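Local atomic coordinates of hyaluronidase (Thermobaculum terrenum, PDB entry 5DIY), a protein that probably removes N-acetylglucosamine from O-linked N-acetylglucosamine-modified proteins, as a hexosaminidase of glycoside hydrolase family 84. Residues Pro233-Gly238 against Glu305-Ser310; Asn311-Ser314 against Glu319-Ala322. All blocks are in the same frame, centred on the assembly; numbering follows the deposited sequence.

Contact 1: residues Pro233-Gly238 against Glu305-Ser310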
loop_
_atom_site.group_PDB
_atom_site.type_symbol
_atom_site.label_atom_id
_atom_site.label_comp_id
_atom_site.label_asym_id
_atom_site.label_seq_id
_atom_site.Cartn_x
_atom_site.Cartn_y
_atom_site.Cartn_z
ATOM N N PRO C 233 5.249 -6.748 -4.385
ATOM C CA PRO C 233 6.503 -7.136 -3.711
ATOM C C PRO C 233 6.837 -6.397 -2.402
ATOM O O PRO C 233 7.651 -6.896 -1.615
ATOM C CB PRO C 233 7.563 -6.844 -4.767
ATOM C CG PRO C 233 6.853 -7.017 -6.060
ATOM C CD PRO C 233 5.475 -6.463 -5.812
ATOM N N GLU C 234 6.216 -5.241 -2.169
ATOM C CA GLU C 234 6.487 -4.426 -0.981
ATOM C C GLU C 234 5.566 -4.776 0.171
ATOM O O GLU C 234 4.345 -4.752 0.011
ATOM C CB GLU C 234 6.310 -2.953 -1.321
ATOM C CG GLU C 234 7.258 -2.470 -2.400
ATOM C CD GLU C 234 6.807 -1.193 -3.078
ATOM O OE1 GLU C 234 5.905 -0.489 -2.564
ATOM O OE2 GLU C 234 7.384 -0.898 -4.137
ATOM N N LEU C 235 6.148 -5.090 1.332
ATOM C CA LEU C 235 5.367 -5.285 2.547
ATOM C C LEU C 235 5.151 -3.929 3.221
ATOM O O LEU C 235 6.041 -3.416 3.915
ATOM C CB LEU C 235 6.041 -6.265 3.506
ATOM C CG LEU C 235 5.279 -6.576 4.797
ATOM C CD1 LEU C 235 3.940 -7.237 4.497
ATOM C CD2 LEU C 235 6.125 -7.442 5.720
ATOM N N HIS C 236 3.959 -3.370 3.032
ATOM C CA HIS C 236 3.617 -2.058 3.589
ATOM C C HIS C 236 3.117 -2.191 5.018
ATOM O O HIS C 236 1.912 -2.066 5.286
ATOM C CB HIS C 236 2.566 -1.357 2.728
ATOM C CG HIS C 236 3.046 -0.992 1.359
ATOM N ND1 HIS C 236 2.185 -0.699 0.326
ATOM C CD2 HIS C 236 4.295 -0.876 0.851
ATOM C CE1 HIS C 236 2.881 -0.402 -0.756
ATOM N NE2 HIS C 236 4.166 -0.507 -0.466
ATOM N N ILE C 237 4.047 -2.431 5.939
ATOM C CA ILE C 237 3.708 -2.539 7.364
ATOM C C ILE C 237 4.116 -1.321 8.197
ATOM O O ILE C 237 3.850 -1.300 9.394
ATOM C CB ILE C 237 4.243 -3.844 8.005
ATOM C CG1 ILE C 237 5.745 -4.034 7.746
ATOM C CG2 ILE C 237 3.424 -5.027 7.502
ATOM C CD1 ILE C 237 6.412 -5.008 8.696
ATOM N N GLY C 238 4.724 -0.309 7.573
ATOM C CA GLY C 238 5.171 0.884 8.289
ATOM C C GLY C 238 4.020 1.750 8.774
ATOM O O GLY C 238 2.892 1.604 8.295
ATOM N N GLU C 305 10.986 -4.211 15.065
ATOM C CA GLU C 305 11.758 -2.994 14.784
ATOM C C GLU C 305 12.858 -3.276 13.755
ATOM O O GLU C 305 12.963 -2.585 12.740
ATOM C CB GLU C 305 12.379 -2.429 16.071
ATOM C CG GLU C 305 11.402 -1.722 17.007
ATOM C CD GLU C 305 11.132 -0.265 16.641
ATOM O OE1 GLU C 305 11.468 0.181 15.520
ATOM O OE2 GLU C 305 10.569 0.459 17.488
ATOM N N LYS C 306 13.645 -4.321 14.003
ATOM C CA LYS C 306 14.760 -4.673 13.119
ATOM C C LYS C 306 14.307 -5.118 11.732
ATOM O O LYS C 306 14.881 -4.706 10.734
ATOM C CB LYS C 306 15.623 -5.781 13.739
ATOM C CG LYS C 306 16.966 -5.956 13.055
ATOM C CD LYS C 306 17.889 -4.802 13.425
ATOM C CE LYS C 306 19.006 -4.628 12.437
ATOM N NZ LYS C 306 19.702 -3.336 12.676
ATOM N N PHE C 307 13.297 -5.980 11.690
ATOM C CA PHE C 307 12.766 -6.496 10.440
ATOM C C PHE C 307 12.136 -5.367 9.608
ATOM O O PHE C 307 12.241 -5.375 8.375
ATOM C CB PHE C 307 11.749 -7.607 10.731
ATOM C CG PHE C 307 11.104 -8.186 9.506
ATOM C CD1 PHE C 307 11.847 -8.943 8.605
ATOM C CD2 PHE C 307 9.743 -7.996 9.262
ATOM C CE1 PHE C 307 11.257 -9.485 7.476
ATOM C CE2 PHE C 307 9.143 -8.545 8.134
ATOM C CZ PHE C 307 9.901 -9.285 7.239
ATOM N N TYR C 308 11.504 -4.401 10.287
ATOM C CA TYR C 308 10.879 -3.261 9.606
ATOM C C TYR C 308 11.899 -2.382 8.869
ATOM O O TYR C 308 11.563 -1.800 7.842
ATOM C CB TYR C 308 9.994 -2.408 10.542
ATOM C CG TYR C 308 9.484 -1.166 9.835
ATOM C CD1 TYR C 308 8.735 -1.278 8.655
ATOM C CD2 TYR C 308 9.814 0.117 10.284
ATOM C CE1 TYR C 308 8.312 -0.155 7.954
ATOM C CE2 TYR C 308 9.385 1.250 9.592
ATOM C CZ TYR C 308 8.634 1.106 8.428
ATOM O OH TYR C 308 8.207 2.205 7.729
ATOM N N GLN C 309 13.142 -2.322 9.351
ATOM C CA GLN C 309 14.196 -1.567 8.649
ATOM C C GLN C 309 14.444 -2.024 7.198
ATOM O O GLN C 309 14.866 -1.221 6.374
ATOM C CB GLN C 309 15.508 -1.617 9.424
ATOM C CG GLN C 309 15.498 -0.857 10.736
ATOM C CD GLN C 309 16.799 -1.005 11.504
ATOM O OE1 GLN C 309 17.588 -1.920 11.255
ATOM N NE2 GLN C 309 17.034 -0.093 12.442
ATOM N N SER C 310 14.167 -3.294 6.902
ATOM C CA SER C 310 14.256 -3.853 5.548
ATOM C C SER C 310 12.913 -3.855 4.776
ATOM O O SER C 310 12.866 -4.300 3.621
ATOM C CB SER C 310 14.838 -5.282 5.618
ATOM O OG SER C 310 16.227 -5.264 5.927
#
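Gly238 and Tyr308 make the tightest meeting of these two segments. The CA of Gly238 lies 3.3 Å from CE1 of Tyr308 and 3.4 Å from its OH, so the phenol closes directly on backbone, at a residue with no side chain to stand between them. Tyr308 reaches this place because its CG stands anti to the backbone N (chi1 174°), which throws the ring out from the helix. Along the same ring the fit relaxes: CG1 of Ile237 comes obliquely to CD1 of Tyr308 at 4.2 Å, the two side chains running antiparallel alongside one another. Farther back along both segments, CD2 of Leu235 approaches CE2 of Phe307 at 4.0 Å, the side chains nearly perpendicular. In a beta/alpha barrel such as this, 233-238 belongs to the long connection between the last two strands, and here it packs against helix 301-308, beyond the barrel. Trp288 helps to join the two, giving NE1 to the Ile237 carbonyl and meeting the Tyr308 ring. An alanine in place of Tyr308 would probably open a gap over Gly238 and remove one aromatic ring that Trp288 meets. Within the loop, His236, at the centre of an inverse gamma turn, sends NE2 to OE1 of Glu234 at 2.7 Å, in the imidazole plane and on the anti lone pair of that oxygen, while OE2 of Glu234 pairs with Arg435. Whereas Leu235, Ile237, Gly238 and Phe307 are buried, Lys306 and Gln309 are partly exposed and do not touch 233-238. There NZ of Lys306 bonds to OE1 of Gln309 at 2.9 Å and shares a salt bridge with Glu350.

Contact 2: residues Asn311-Ser314 against Glu319-Ala322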
loop_
_atom_site.group_PDB
_atom_site.type_symbol
_atom_site.label_atom_id
_atom_site.label_comp_id
_atom_site.label_asym_id
_atom_site.label_seq_id
_atom_site.Cartn_x
_atom_site.Cartn_y
_atom_site.Cartn_z
ATOM N N ASN C 311 11.840 -3.348 5.392
ATOM C CA ASN C 311 10.523 -3.250 4.752
ATOM C C ASN C 311 9.942 -1.837 4.804
ATOM O O ASN C 311 8.734 -1.660 4.994
ATOM C CB ASN C 311 9.560 -4.246 5.403
ATOM C CG ASN C 311 9.982 -5.683 5.181
ATOM O OD1 ASN C 311 9.773 -6.239 4.105
ATOM N ND2 ASN C 311 10.593 -6.287 6.194
ATOM N N THR C 312 10.800 -0.834 4.616
ATOM C CA THR C 312 10.375 0.562 4.667
ATOM C C THR C 312 9.759 1.063 3.354
ATOM O O THR C 312 8.978 2.015 3.387
ATOM C CB THR C 312 11.538 1.503 5.056
ATOM O OG1 THR C 312 12.618 1.353 4.128
ATOM C CG2 THR C 312 12.029 1.194 6.446
ATOM N N ILE C 313 10.082 0.423 2.222
ATOM C CA ILE C 313 9.719 0.951 0.906
ATOM C C ILE C 313 8.190 1.019 0.763
ATOM O O ILE C 313 7.486 0.016 0.897
ATOM C CB ILE C 313 10.344 0.165 -0.282
ATOM C CG1 ILE C 313 11.875 0.267 -0.267
ATOM C CG2 ILE C 313 9.832 0.713 -1.616
ATOM C CD1 ILE C 313 12.579 -0.728 -1.170
ATOM N N SER C 314 7.702 2.227 0.516
ATOM C CA SER C 314 6.293 2.490 0.229
ATOM C C SER C 314 6.194 3.910 -0.300
ATOM O O SER C 314 7.187 4.634 -0.297
ATOM C CB SER C 314 5.440 2.357 1.496
ATOM O OG SER C 314 5.661 3.438 2.383
ATOM N N GLU C 319 12.441 5.900 -0.699
ATOM C CA GLU C 319 13.882 5.696 -0.942
ATOM C C GLU C 319 14.307 4.273 -0.594
ATOM O O GLU C 319 13.574 3.522 0.057
ATOM C CB GLU C 319 14.729 6.693 -0.136
ATOM C CG GLU C 319 14.394 8.169 -0.340
ATOM C CD GLU C 319 14.460 8.632 -1.784
ATOM O OE1 GLU C 319 15.295 8.111 -2.555
ATOM O OE2 GLU C 319 13.673 9.533 -2.150
ATOM N N GLU C 320 15.507 3.905 -1.021
ATOM C CA GLU C 320 16.077 2.612 -0.650
ATOM C C GLU C 320 16.247 2.586 0.874
ATOM O O GLU C 320 16.487 3.631 1.467
ATOM C CB GLU C 320 17.397 2.370 -1.380
ATOM C CG GLU C 320 17.209 2.003 -2.845
ATOM C CD GLU C 320 16.576 0.624 -3.021
ATOM O OE1 GLU C 320 17.261 -0.395 -2.787
ATOM O OE2 GLU C 320 15.383 0.557 -3.380
ATOM N N PRO C 321 16.060 1.412 1.518
ATOM C CA PRO C 321 16.096 1.349 2.989
ATOM C C PRO C 321 17.296 2.073 3.598
ATOM O O PRO C 321 18.439 1.744 3.282
ATOM C CB PRO C 321 16.150 -0.152 3.266
ATOM C CG PRO C 321 15.382 -0.755 2.132
ATOM C CD PRO C 321 15.633 0.126 0.934
ATOM N N ALA C 322 17.022 3.060 4.453
ATOM C CA ALA C 322 18.043 4.032 4.867
ATOM C C ALA C 322 19.105 3.429 5.782
ATOM O O ALA C 322 20.300 3.666 5.584
ATOM C CB ALA C 322 17.398 5.250 5.518
HETATM O O HOH W 1 12.216 3.336 2.446
#
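The extended lead-in to helix 322-336, with Pro321 at the N-cap position, is held against Thr312 and Ile313 a few residues earlier. No direct hydrogen bond joins the two segments. A water bridges the polar groups: the hydroxyl of Thr312 donates to it, with OG1 2.6 Å from the water oxygen, and the water in turn donates to the carbonyl O of Glu319 at 2.8 Å. With chi1 at 57°, OG1 of Thr312 is set between the backbone N and the carbonyl carbon, and it also rests 3.7 Å from CA of Pro321, beside the proline ring. Both segments belong to the connection between helices 301-308 and 322-336, which doubles back on itself so that its end returns to its start. Pro321 cannot cap the helix through its side chain; separately, its carbonyl accepts the hydroxyl of Thr325 one turn on. Ile313 supplies the apolar half of the contact. Its CD1 meets CD of Pro321 at 3.8 Å, the side chains set at a slant to each other, while its CG1 lies 3.7 Å from O of Glu319. The chain of Glu320 bends at chi2 (-69°), bringing OE2 to 3.8 Å from CD1 of Ile313, while OE1 is taken by the backbone N of Asp439. Val440, at the start of helix 440-451, touches both Glu320 and Pro321.

In the fold
Followed from the N terminus, the chain leaves barrel strand 218-222, runs through 233-238, forms the last strand 251-256 and then three helices, and only at 305-310 does contact 1 close this wide excursion of 66 intervening residues. Contact 2 opens at the very next residue and closes a far smaller loop, with four residues between its segments. The two therefore stand in series, neither nested nor crossing. In space they are neighbours, their centres about 8 Å apart, and CD2 of His236 packs 3.3 Å from O of Ile313. Together they tie the barrel's last long connection to helix 301-308 and, through the connection after it, to helix 322-336.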